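Local atomic coordinates of shikimate 5-dehydrogenase AroE (5-dehydroshikimate reductase) (PDB entry 4P4G), a protein that probably catalyses the reversible NADP-dependent reduction of 3-dehydroshikimate to shikimate, the fourth of seven steps on the way to chorismate and the aromatic amino acids. Residues L73-E78 against H97-D102; R29-H34 against T252-P257; L123-T128 against V146-S151. All coordinates share one frame; numbering follows the deposited sequence.

Contact 1 (L73-E78 against H97-D102); sequences LRFADE and HGWRAD
Leu73, in the last turn of helix 69-75, sets its CA 4.2 Å from the Ala101 CB and opens a contact in which the chain leaves a helix and joins the edge of a sheet. Phe75 holds CG anti to the backbone N (chi1 169°), which brings CE2 over one face of the Trp99 indole, 3.6 Å from CD1. The Phe75 ring and the five-membered ring of Trp99 are inclined at 51°, and Val52 of helix 48-53 touches both side chains. Ala76, the first residue to depart from helical geometry, packs its CB 3.5 Å from the Ala101 CB, while Leu92 of strand 91-95 also touches Ala76. Asp77 turns its carboxylate back to the second segment: Trp99 N donates to Asp77 OD1 over 3.1 Å in a nearly straight bond, meeting the oxygen on its syn side, somewhat out of the carboxylate plane. Water 1 bridges Asp77 OD1, weakly, to His97 O. Both Asp77 N and Glu78 N point at Trp99 O, each in a weak bond. Glu78 then enters a parallel bridge with Arg100, and Ala101 N donates to Glu78 O at 2.9 Å. On the same face of the sheet, Glu78 OE2 forms a salt bridge with Arg100 NE, 3.1 Å away; NE meets OE2 from above the carboxylate plane, the carboxylate and guanidinium planes being 65° apart. Arg100 also donates weakly to OE2 through NH2. The chemistry thus has three parts: apolar packing of Phe75 on Trp99 and between the two alanines, the Asp77 carboxylate gripping the Trp99 N-H, and the Glu78-Arg100 pair, whose charges probably offset each other at the edge of the substrate-binding domain's sheet.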
ATOM      1  N   LEU A  73       0.587  11.706   7.081  1.00  6.13           N
ATOM      2  CA  LEU A  73      -0.752  12.241   7.290  1.00  8.39           C
ATOM      3  C   LEU A  73      -0.720  13.414   8.266  1.00 10.00           C
ATOM      4  O   LEU A  73      -1.332  14.460   8.026  1.00 11.50           O
ATOM      5  CB  LEU A  73      -1.688  11.161   7.835  1.00 11.18           C
ATOM      6  CG  LEU A  73      -3.136  11.640   7.952  1.00 17.10           C
ATOM      7  CD1 LEU A  73      -3.903  11.267   6.715  1.00 17.93           C
ATOM      8  CD2 LEU A  73      -3.814  11.090   9.200  1.00 22.73           C
ATOM      9  N   ARG A  74       0.000  13.245   9.365  1.00 10.95           N
ATOM     10  CA  ARG A  74       0.056  14.297  10.376  1.00 11.14           C
ATOM     11  C   ARG A  74       0.750  15.560   9.871  1.00 11.34           C
ATOM     12  O   ARG A  74       0.400  16.682  10.274  1.00 12.62           O
ATOM     13  CB  ARG A  74       0.785  13.797  11.619  1.00 12.14           C
ATOM     14  CG  ARG A  74       0.021  12.744  12.387  1.00 14.61           C
ATOM     15  CD  ARG A  74       0.708  12.489  13.715  1.00 15.76           C
ATOM     16  NE  ARG A  74       2.107  12.086  13.575  1.00 17.07           N
ATOM     17  CZ  ARG A  74       2.525  10.825  13.544  1.00 17.05           C
ATOM     18  NH1 ARG A  74       1.655   9.827  13.614  1.00 14.63           N
ATOM     19  NH2 ARG A  74       3.826  10.561  13.439  1.00 20.48           N
ATOM     20  N   PHE A  75       1.752  15.374   9.020  1.00  8.28           N
ATOM     21  CA  PHE A  75       2.585  16.482   8.557  1.00  9.27           C
ATOM     22  C   PHE A  75       1.798  17.429   7.658  1.00 10.43           C
ATOM     23  O   PHE A  75       1.952  18.652   7.736  1.00 11.80           O
ATOM     24  CB  PHE A  75       3.802  15.940   7.806  1.00  8.95           C
ATOM     25  CG  PHE A  75       4.575  17.000   7.067  1.00 11.72           C
ATOM     26  CD1 PHE A  75       5.445  17.839   7.751  1.00 13.92           C
ATOM     27  CD2 PHE A  75       4.439  17.147   5.690  1.00 11.06           C
ATOM     28  CE1 PHE A  75       6.163  18.820   7.075  1.00 17.00           C
ATOM     29  CE2 PHE A  75       5.148  18.128   5.011  1.00 15.63           C
ATOM     30  CZ  PHE A  75       6.016  18.956   5.705  1.00 15.23           C
ATOM     31  N   ALA A  76       0.959  16.858   6.799  1.00  8.51           N
ATOM     32  CA  ALA A  76       0.179  17.633   5.841  1.00 10.05           C
ATOM     33  C   ALA A  76      -0.823  18.552   6.520  1.00 12.60           C
ATOM     34  O   ALA A  76      -1.446  18.181   7.516  1.00 14.96           O
ATOM     35  CB  ALA A  76      -0.541  16.707   4.886  1.00  9.46           C
ATOM     36  N   ASP A  77      -0.997  19.750   5.971  1.00 13.84           N
ATOM     37  CA  ASP A  77      -1.980  20.676   6.525  1.00 17.40           C
ATOM     38  C   ASP A  77      -3.366  20.528   5.881  1.00 17.18           C
ATOM     39  O   ASP A  77      -4.362  21.025   6.421  1.00 18.52           O
ATOM     40  CB  ASP A  77      -1.472  22.113   6.410  1.00 22.14           C
ATOM     41  CG  ASP A  77      -0.830  22.390   5.071  1.00 26.30           C
ATOM     42  OD1 ASP A  77       0.396  22.134   4.915  1.00 25.16           O
ATOM     43  OD2 ASP A  77      -1.557  22.858   4.168  1.00 32.08           O
ATOM     44  N   GLU A  78      -3.428  19.860   4.726  1.00 13.90           N
ATOM     45  CA  GLU A  78      -4.701  19.489   4.105  1.00 15.21           C
ATOM     46  C   GLU A  78      -4.646  17.997   3.860  1.00 12.18           C
ATOM     47  O   GLU A  78      -3.579  17.464   3.596  1.00  9.10           O
ATOM     48  CB  GLU A  78      -4.872  20.104   2.713  1.00 22.22           C
ATOM     49  CG  GLU A  78      -4.858  21.603   2.558  1.00 30.83           C
ATOM     50  CD  GLU A  78      -5.001  21.973   1.085  1.00 36.22           C
ATOM     51  OE1 GLU A  78      -4.438  23.000   0.651  1.00 39.37           O
ATOM     52  OE2 GLU A  78      -5.671  21.210   0.355  1.00 37.88           O
ATOM     53  N   HIS A  97       0.535  26.768  -0.633  1.00 23.90           N
ATOM     54  CA  HIS A  97       0.964  27.240   0.682  1.00 24.77           C
ATOM     55  C   HIS A  97       1.284  26.113   1.659  1.00 22.14           C
ATOM     56  O   HIS A  97       1.352  26.338   2.871  1.00 23.58           O
ATOM     57  CB  HIS A  97      -0.095  28.163   1.299  1.00 27.66           C
ATOM     58  CG  HIS A  97      -0.504  29.299   0.413  1.00 30.33           C
ATOM     59  ND1 HIS A  97       0.387  30.247  -0.047  1.00 31.90           N
ATOM     60  CD2 HIS A  97      -1.713  29.644  -0.092  1.00 32.33           C
ATOM     61  CE1 HIS A  97      -0.255  31.124  -0.799  1.00 34.84           C
ATOM     62  NE2 HIS A  97      -1.530  30.781  -0.843  1.00 34.99           N
ATOM     63  N   GLY A  98       1.478  24.902   1.146  1.00 18.78           N
ATOM     64  CA  GLY A  98       1.778  23.778   2.013  1.00 16.55           C
ATOM     65  C   GLY A  98       1.731  22.450   1.294  1.00 16.27           C
ATOM     66  O   GLY A  98       2.172  22.346   0.147  1.00 14.90           O
ATOM     67  N   TRP A  99       1.198  21.434   1.968  1.00 11.98           N
ATOM     68  CA  TRP A  99       1.217  20.071   1.443  1.00 14.42           C
ATOM     69  C   TRP A  99      -0.124  19.400   1.691  1.00 14.98           C
ATOM     70  O   TRP A  99      -0.759  19.634   2.729  1.00 16.82           O
ATOM     71  CB  TRP A  99       2.308  19.247   2.132  1.00 13.92           C
ATOM     72  CG  TRP A  99       3.718  19.693   1.850  1.00 13.26           C
ATOM     73  CD1 TRP A  99       4.441  20.623   2.543  1.00 14.21           C
ATOM     74  CD2 TRP A  99       4.579  19.204   0.817  1.00 13.64           C
ATOM     75  NE1 TRP A  99       5.695  20.755   1.991  1.00 14.42           N
ATOM     76  CE2 TRP A  99       5.807  19.894   0.933  1.00 14.15           C
ATOM     77  CE3 TRP A  99       4.436  18.248  -0.194  1.00 14.33           C
ATOM     78  CZ2 TRP A  99       6.885  19.653   0.069  1.00 15.82           C
ATOM     79  CZ3 TRP A  99       5.502  18.023  -1.054  1.00 16.38           C
ATOM     80  CH2 TRP A  99       6.704  18.731  -0.922  1.00 17.52           C
ATOM     81  N   ARG A 100      -0.551  18.560   0.747  1.00  9.73           N
ATOM     82  CA  ARG A 100      -1.769  17.770   0.921  1.00  9.63           C
ATOM     83  C   ARG A 100      -1.429  16.286   0.987  1.00 10.23           C
ATOM     84  O   ARG A 100      -0.638  15.782   0.181  1.00 11.44           O
ATOM     85  CB  ARG A 100      -2.773  18.039  -0.213  1.00 10.40           C
ATOM     86  CG  ARG A 100      -4.091  17.264  -0.075  1.00 14.00           C
ATOM     87  CD  ARG A 100      -4.971  17.433  -1.311  1.00 19.54           C
ATOM     88  NE  ARG A 100      -5.156  18.840  -1.650  1.00 23.11           N
ATOM     89  CZ  ARG A 100      -4.598  19.431  -2.702  1.00 23.66           C
ATOM     90  NH1 ARG A 100      -3.837  18.736  -3.531  1.00 23.42           N
ATOM     91  NH2 ARG A 100      -4.810  20.718  -2.930  1.00 25.95           N
ATOM     92  N   ALA A 101      -2.022  15.592   1.954  1.00  8.64           N
ATOM     93  CA  ALA A 101      -1.850  14.152   2.090  1.00  8.74           C
ATOM     94  C   ALA A 101      -2.949  13.417   1.337  1.00  9.01           C
ATOM     95  O   ALA A 101      -4.137  13.754   1.453  1.00  9.86           O
ATOM     96  CB  ALA A 101      -1.864  13.743   3.553  1.00 12.01           C
ATOM     97  N   ASP A 102      -2.557  12.403   0.580  1.00  9.14           N
ATOM     98  CA  ASP A 102      -3.528  11.508  -0.032  1.00 10.57           C
ATOM     99  C   ASP A 102      -3.130  10.068   0.248  1.00  9.06           C
ATOM    100  O   ASP A 102      -2.000   9.782   0.669  1.00  8.48           O
ATOM    101  CB  ASP A 102      -3.633  11.754  -1.541  1.00 14.13           C
ATOM    102  CG  ASP A 102      -4.759  10.943  -2.188  1.00 19.78           C
ATOM    103  OD1 ASP A 102      -5.784  10.691  -1.508  1.00 19.25           O
ATOM    104  OD2 ASP A 102      -4.613  10.538  -3.362  1.00 21.41           O
TER
HETATM  105  O   HOH W   1       1.627  24.862   5.677  1.00 33.41           O
HETATM  106  O   HOH W   2      -1.805  25.132   3.290  1.00 47.43           O

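Contact 2 (R29-H34 against T252-P257); sequences RALGLH and TGLPAP
An apolar surface contact between two helix ends brings Leu31, at the C-terminal end of helix 20-30, against segment 252-257, the end of helix 236-252 and the loop leading to helix 258-267. Leu31 carries most of it, its CG anti to the carbonyl carbon (chi1 -68°) and its two methyls parted over the loop. CD1 meets Thr252 tip to tip, 3.8 Å from OG1 and almost as near to CG2. CD2 lies 3.7 Å from the carbonyl oxygen of Pro255 and, slightly farther off, beside the CB of Leu254, whose side chain slides past that of Leu31 in the opposite direction. At the branch point, the pyrrolidine ring of Pro257 crosses Leu31 at about a right angle, with Pro257 CG 4.1 Å from Leu31 CG. The same ring reaches the preceding residue, with Ala30 CB 3.9 Å from Pro257 CB. At the other end of the contact Leu33 approaches Thr252 obliquely, CD1 to CG2 at 3.6 Å, so the threonine methyl touches both leucines. The Thr252 hydroxyl is engaged on its own side of the contact: OG1 accepts from Leu254 N at 3.1 Å, closing an ST turn, and bonds Val248 O one helical turn back. Those bonds fix the rotation of the side chain and direct its methyl at Leu33 and Leu31. Val248 also touches Leu31 and Pro257, extending the apolar patch along helix 236-252. Both helices end in a glycine at positive phi, Gly253 and Gly32. Gly32 N bonds back to Arg29 O in a Schellman motif, and Pro257 is the N-cap of helix 258-267, an arrangement in keeping with the two-domain shikimate dehydrogenase fold, in which the C-terminal helices return to the N-terminal, substrate-binding lobe.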
ATOM      1  N   ARG A  29       8.569  10.550 -18.658  1.00 10.13           N
ATOM      2  CA  ARG A  29       9.018  10.520 -20.050  1.00 12.12           C
ATOM      3  C   ARG A  29       7.861  10.375 -21.049  1.00 13.50           C
ATOM      4  O   ARG A  29       7.841  11.024 -22.090  1.00 14.33           O
ATOM      5  CB  ARG A  29      10.047   9.403 -20.254  1.00 12.69           C
ATOM      6  CG  ARG A  29      11.383   9.672 -19.571  1.00 17.61           C
ATOM      7  CD  ARG A  29      12.454   8.708 -20.066  1.00 22.56           C
ATOM      8  NE  ARG A  29      12.123   7.317 -19.769  1.00 25.07           N
ATOM      9  CZ  ARG A  29      12.439   6.702 -18.631  1.00 24.54           C
ATOM     10  NH1 ARG A  29      13.096   7.362 -17.687  1.00 23.75           N
ATOM     11  NH2 ARG A  29      12.104   5.428 -18.440  1.00 23.07           N
ATOM     12  N   ALA A  30       6.900   9.513 -20.733  1.00 12.54           N
ATOM     13  CA  ALA A  30       5.719   9.342 -21.584  1.00 12.96           C
ATOM     14  C   ALA A  30       4.894  10.629 -21.687  1.00 14.67           C
ATOM     15  O   ALA A  30       4.280  10.900 -22.726  1.00 16.07           O
ATOM     16  CB  ALA A  30       4.858   8.206 -21.067  1.00 15.19           C
ATOM     17  N   LEU A  31       4.876  11.405 -20.604  1.00 13.01           N
ATOM     18  CA  LEU A  31       4.117  12.654 -20.558  1.00 14.76           C
ATOM     19  C   LEU A  31       4.894  13.836 -21.134  1.00 14.25           C
ATOM     20  O   LEU A  31       4.377  14.953 -21.177  1.00 15.97           O
ATOM     21  CB  LEU A  31       3.709  12.976 -19.115  1.00 14.28           C
ATOM     22  CG  LEU A  31       2.685  12.045 -18.464  1.00 14.26           C
ATOM     23  CD1 LEU A  31       2.505  12.362 -16.975  1.00 13.85           C
ATOM     24  CD2 LEU A  31       1.357  12.143 -19.206  1.00 14.95           C
ATOM     25  N   GLY A  32       6.134  13.607 -21.550  1.00 14.45           N
ATOM     26  CA  GLY A  32       6.948  14.682 -22.095  1.00 16.31           C
ATOM     27  C   GLY A  32       7.569  15.591 -21.048  1.00 17.65           C
ATOM     28  O   GLY A  32       8.014  16.697 -21.366  1.00 19.88           O
ATOM     29  N   LEU A  33       7.607  15.122 -19.806  1.00 14.29           N
ATOM     30  CA  LEU A  33       8.237  15.846 -18.704  1.00 17.38           C
ATOM     31  C   LEU A  33       9.671  15.347 -18.524  1.00 23.00           C
ATOM     32  O   LEU A  33      10.035  14.833 -17.467  1.00 23.07           O
ATOM     33  CB  LEU A  33       7.451  15.602 -17.416  1.00 15.24           C
ATOM     34  CG  LEU A  33       5.952  15.870 -17.477  1.00 14.70           C
ATOM     35  CD1 LEU A  33       5.281  15.436 -16.185  1.00 13.23           C
ATOM     36  CD2 LEU A  33       5.680  17.330 -17.742  1.00 18.36           C
ATOM     37  N   HIS A  34      10.490  15.513 -19.555  1.00 29.44           N
ATOM     38  CA  HIS A  34      11.760  14.791 -19.645  1.00 33.43           C
ATOM     39  C   HIS A  34      12.867  15.155 -18.645  1.00 32.77           C
ATOM     40  O   HIS A  34      13.758  14.341 -18.399  1.00 34.04           O
ATOM     41  CB  HIS A  34      12.290  14.828 -21.087  1.00 38.80           C
ATOM     42  CG  HIS A  34      11.493  13.987 -22.038  1.00 43.10           C
ATOM     43  ND1 HIS A  34      11.641  12.620 -22.121  1.00 43.56           N
ATOM     44  CD2 HIS A  34      10.537  14.318 -22.938  1.00 45.58           C
ATOM     45  CE1 HIS A  34      10.811  12.142 -23.034  1.00 44.48           C
ATOM     46  NE2 HIS A  34      10.127  13.152 -23.541  1.00 45.96           N
ATOM     47  N   THR A 252       1.677  15.416 -11.441  1.00 10.97           N
ATOM     48  CA  THR A 252       1.791  16.039 -12.773  1.00 10.96           C
ATOM     49  C   THR A 252       0.597  16.890 -13.202  1.00 12.82           C
ATOM     50  O   THR A 252       0.753  17.783 -14.036  1.00 14.54           O
ATOM     51  CB  THR A 252       2.028  14.989 -13.886  1.00 11.13           C
ATOM     52  OG1 THR A 252       0.858  14.169 -14.029  1.00 11.82           O
ATOM     53  CG2 THR A 252       3.233  14.115 -13.555  1.00 10.85           C
ATOM     54  N   GLY A 253      -0.587  16.607 -12.659  1.00 12.16           N
ATOM     55  CA  GLY A 253      -1.811  17.253 -13.115  1.00 12.94           C
ATOM     56  C   GLY A 253      -2.340  16.681 -14.423  1.00 13.86           C
ATOM     57  O   GLY A 253      -3.244  17.250 -15.026  1.00 14.20           O
ATOM     58  N   LEU A 254      -1.770  15.556 -14.859  1.00 10.63           N
ATOM     59  CA  LEU A 254      -2.116  14.928 -16.139  1.00 10.08           C
ATOM     60  C   LEU A 254      -2.617  13.508 -15.892  1.00 11.19           C
ATOM     61  O   LEU A 254      -2.343  12.942 -14.839  1.00 12.66           O
ATOM     62  CB  LEU A 254      -0.873  14.870 -17.037  1.00 10.53           C
ATOM     63  CG  LEU A 254      -0.380  16.211 -17.591  1.00 12.53           C
ATOM     64  CD1 LEU A 254       1.089  16.145 -17.967  1.00 13.61           C
ATOM     65  CD2 LEU A 254      -1.202  16.625 -18.796  1.00 13.98           C
ATOM     66  N   PRO A 255      -3.341  12.919 -16.866  1.00 13.09           N
ATOM     67  CA  PRO A 255      -3.794  11.532 -16.693  1.00 12.62           C
ATOM     68  C   PRO A 255      -2.596  10.594 -16.674  1.00 12.81           C
ATOM     69  O   PRO A 255      -1.614  10.832 -17.382  1.00 14.39           O
ATOM     70  CB  PRO A 255      -4.624  11.264 -17.959  1.00 12.08           C
ATOM     71  CG  PRO A 255      -4.886  12.624 -18.568  1.00 12.19           C
ATOM     72  CD  PRO A 255      -3.704  13.454 -18.188  1.00 11.76           C
ATOM     73  N   ALA A 256      -2.672   9.530 -15.885  1.00 11.18           N
ATOM     74  CA  ALA A 256      -1.558   8.594 -15.817  1.00 12.16           C
ATOM     75  C   ALA A 256      -1.424   7.875 -17.150  1.00 13.49           C
ATOM     76  O   ALA A 256      -2.415   7.435 -17.730  1.00 15.54           O
ATOM     77  CB  ALA A 256      -1.752   7.598 -14.682  1.00 12.22           C
ATOM     78  N   PRO A 257      -0.190   7.775 -17.653  1.00 13.63           N
ATOM     79  CA  PRO A 257       0.067   7.022 -18.883  1.00 13.80           C
ATOM     80  C   PRO A 257       0.185   5.544 -18.531  1.00 15.26           C
ATOM     81  O   PRO A 257       1.287   4.994 -18.357  1.00 12.48           O
ATOM     82  CB  PRO A 257       1.399   7.602 -19.371  1.00 14.98           C
ATOM     83  CG  PRO A 257       2.091   8.047 -18.127  1.00 16.25           C
ATOM     84  CD  PRO A 257       1.020   8.448 -17.143  1.00 14.90           C
TER

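Contact 3 (L123-T128 against V146-S151); sequences LGSGGT and VVARNS. With SO4 (sulfate ion), chain J.
A buried contact between neighbouring parallel strands runs into the glycine-rich turn of a Rossmann-type nucleotide-binding domain, where strand 119-123 lies beside strand 143-148. Leu123 and Val147 form the parallel bridge, their side chains lying side by side and pointing the same way, with Leu123 CD2 3.7 Å from Val147 CB. Gly124 N donates to Val147 O over 2.8 Å, nearly straight at 168°. Gly124 and Gly126 fit a GxGxxA pattern, and the backbone angles of Gly124 would press a side chain against the preceding carbonyl oxygen. Beyond the strands, Ser125 packs CB against Ala148 CB and the segments diverge around a sulfate ion, probably from the crystallisation liquor. Its site, at the ends of these two strands, is consistent with the place where the 2'-phosphate of NADP binds in relatives. Ser125 N bonds to sulfate O4 at 2.9 Å, and Arg149 N to O1 at 3.0 Å, whereas the bonds from Arg149 NE are weak. Asn150, the N-cap of helix 151-163, accepts from Lys153 N through OD1. Sulfate O2 accepts from both Asn150 N, at 3.1 Å, and the Ser125 hydroxyl, whose OG lies 2.7 Å away.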
ATOM      1  N   LEU A 123      -3.758  -9.038   6.947  1.00  7.52           N
ATOM      2  CA  LEU A 123      -2.696  -9.230   7.931  1.00  9.81           C
ATOM      3  C   LEU A 123      -1.947  -7.944   8.203  1.00  9.54           C
ATOM      4  O   LEU A 123      -1.465  -7.289   7.275  1.00  9.84           O
ATOM      5  CB  LEU A 123      -1.691 -10.261   7.453  1.00  9.98           C
ATOM      6  CG  LEU A 123      -2.214 -11.592   6.951  1.00 12.75           C
ATOM      7  CD1 LEU A 123      -1.039 -12.505   6.664  1.00 12.74           C
ATOM      8  CD2 LEU A 123      -3.156 -12.201   7.962  1.00 14.40           C
ATOM      9  N   GLY A 124      -1.851  -7.594   9.480  1.00 10.83           N
ATOM     10  CA  GLY A 124      -1.043  -6.465   9.910  1.00 12.01           C
ATOM     11  C   GLY A 124      -1.856  -5.308  10.437  1.00 12.69           C
ATOM     12  O   GLY A 124      -3.072  -5.269  10.261  1.00 14.85           O
ATOM     13  N   SER A 125      -1.173  -4.359  11.071  1.00 13.97           N
ATOM     14  CA  SER A 125      -1.828  -3.146  11.561  1.00 18.25           C
ATOM     15  C   SER A 125      -0.958  -1.914  11.317  1.00 19.76           C
ATOM     16  O   SER A 125      -1.104  -0.887  11.999  1.00 22.16           O
ATOM     17  CB  SER A 125      -2.153  -3.280  13.049  1.00 21.72           C
ATOM     18  OG  SER A 125      -0.970  -3.457  13.804  1.00 23.83           O
ATOM     19  N   GLY A 126      -0.044  -2.022  10.357  1.00 16.96           N
ATOM     20  CA  GLY A 126       0.806  -0.907   9.968  1.00 17.49           C
ATOM     21  C   GLY A 126       0.097   0.068   9.047  1.00 17.61           C
ATOM     22  O   GLY A 126      -1.126   0.032   8.914  1.00 16.37           O
ATOM     23  N   GLY A 127       0.863   0.946   8.411  1.00 15.06           N
ATOM     24  CA  GLY A 127       0.285   2.026   7.623  1.00 15.37           C
ATOM     25  C   GLY A 127      -0.448   1.621   6.355  1.00 14.68           C
ATOM     26  O   GLY A 127      -1.240   2.401   5.827  1.00 15.66           O
ATOM     27  N   THR A 128      -0.197   0.410   5.863  1.00 13.00           N
ATOM     28  CA  THR A 128      -0.857  -0.078   4.661  1.00 12.97           C
ATOM     29  C   THR A 128      -2.132  -0.856   5.023  1.00 11.00           C
ATOM     30  O   THR A 128      -3.053  -0.981   4.214  1.00 12.50           O
ATOM     31  CB  THR A 128       0.095  -0.963   3.831  1.00 15.27           C
ATOM     32  OG1 THR A 128       1.293  -0.226   3.539  1.00 17.92           O
ATOM     33  CG2 THR A 128      -0.561  -1.383   2.526  1.00 14.99           C
ATOM     34  N   VAL A 146      -9.291  -9.036  10.695  1.00  9.38           N
ATOM     35  CA  VAL A 146      -7.965  -8.435  10.832  1.00  9.45           C
ATOM     36  C   VAL A 146      -7.117  -9.305  11.749  1.00 11.04           C
ATOM     37  O   VAL A 146      -7.505  -9.583  12.880  1.00 11.91           O
ATOM     38  CB  VAL A 146      -8.059  -7.024  11.432  1.00 10.70           C
ATOM     39  CG1 VAL A 146      -6.658  -6.460  11.738  1.00 11.87           C
ATOM     40  CG2 VAL A 146      -8.811  -6.104  10.488  1.00 12.96           C
ATOM     41  N   VAL A 147      -5.970  -9.746  11.248  1.00  9.39           N
ATOM     42  CA  VAL A 147      -5.052 -10.572  12.028  1.00 11.86           C
ATOM     43  C   VAL A 147      -3.780  -9.761  12.230  1.00 13.34           C
ATOM     44  O   VAL A 147      -3.112  -9.413  11.275  1.00 11.92           O
ATOM     45  CB  VAL A 147      -4.678 -11.874  11.284  1.00 14.16           C
ATOM     46  CG1 VAL A 147      -3.845 -12.782  12.184  1.00 15.72           C
ATOM     47  CG2 VAL A 147      -5.921 -12.611  10.813  1.00 14.89           C
ATOM     48  N   ALA A 148      -3.437  -9.461  13.472  1.00 16.19           N
ATOM     49  CA  ALA A 148      -2.232  -8.678  13.713  1.00 15.86           C
ATOM     50  C   ALA A 148      -1.634  -9.022  15.057  1.00 17.65           C
ATOM     51  O   ALA A 148      -2.293  -9.636  15.899  1.00 17.69           O
ATOM     52  CB  ALA A 148      -2.532  -7.188  13.632  1.00 16.88           C
ATOM     53  N   ARG A 149      -0.385  -8.611  15.253  1.00 20.09           N
ATOM     54  CA  ARG A 149       0.297  -8.829  16.522  1.00 22.02           C
ATOM     55  C   ARG A 149      -0.132  -7.775  17.533  1.00 22.02           C
ATOM     56  O   ARG A 149      -0.142  -8.019  18.737  1.00 22.54           O
ATOM     57  CB  ARG A 149       1.817  -8.791  16.331  1.00 23.40           C
ATOM     58  CG  ARG A 149       2.366  -9.907  15.449  1.00 25.82           C
ATOM     59  CD  ARG A 149       3.862  -9.744  15.231  1.00 27.86           C
ATOM     60  NE  ARG A 149       4.148  -8.719  14.230  1.00 26.77           N
ATOM     61  CZ  ARG A 149       5.370  -8.282  13.941  1.00 28.29           C
ATOM     62  NH1 ARG A 149       6.419  -8.776  14.586  1.00 28.64           N
ATOM     63  NH2 ARG A 149       5.540  -7.350  13.010  1.00 28.74           N
ATOM     64  N   ASN A 150      -0.484  -6.593  17.039  1.00 21.25           N
ATOM     65  CA  ASN A 150      -0.857  -5.490  17.919  1.00 22.15           C
ATOM     66  C   ASN A 150      -2.372  -5.383  18.053  1.00 20.25           C
ATOM     67  O   ASN A 150      -3.037  -4.811  17.192  1.00 20.23           O
ATOM     68  CB  ASN A 150      -0.267  -4.174  17.385  1.00 23.73           C
ATOM     69  CG  ASN A 150      -0.420  -3.022  18.355  1.00 24.81           C
ATOM     70  OD1 ASN A 150      -1.437  -2.892  19.037  1.00 25.76           O
ATOM     71  ND2 ASN A 150       0.599  -2.171  18.421  1.00 25.69           N
ATOM     72  N   SER A 151      -2.917  -5.912  19.145  1.00 19.89           N
ATOM     73  CA  SER A 151      -4.372  -5.983  19.299  1.00 22.26           C
ATOM     74  C   SER A 151      -5.052  -4.622  19.475  1.00 21.86           C
ATOM     75  O   SER A 151      -6.213  -4.457  19.102  1.00 23.86           O
ATOM     76  CB  SER A 151      -4.752  -6.925  20.445  1.00 24.60           C
ATOM     77  OG  SER A 151      -4.280  -6.429  21.683  1.00 28.51           O
TER
HETATM   78  S   SO4 J 308       1.455  -6.143  13.246  1.00 23.85           S
HETATM   79  O1  SO4 J 308       1.222  -7.546  12.900  1.00 10.81           O
HETATM   80  O2  SO4 J 308       0.471  -5.670  14.224  1.00 24.85           O
HETATM   81  O3  SO4 J 308       2.789  -6.016  13.842  1.00 25.10           O
HETATM   82  O4  SO4 J 308       1.432  -5.286  12.049  1.00 23.35           O

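In the fold
The three contacts sample the two lobes of the enzyme, between which shikimate is bound. Contacts 1 and 2 lie on the substrate-binding side, about 23 Å apart between centres: contact 1 at the 78-79 end of the mixed sheet, contact 2 where helix 20-30 meets the loop between the last two helices. Contact 3 belongs to the parallel sheet of the other lobe, its centre about 25 Å from that of contact 1 and about 35 Å from that of contact 2, across the chain's centre from the latter. Along the sequence contact 1 closes before contact 3 opens, and both are nested within the long loop closed by contact 2, which returns the C-terminal helices to the N-terminal lobe.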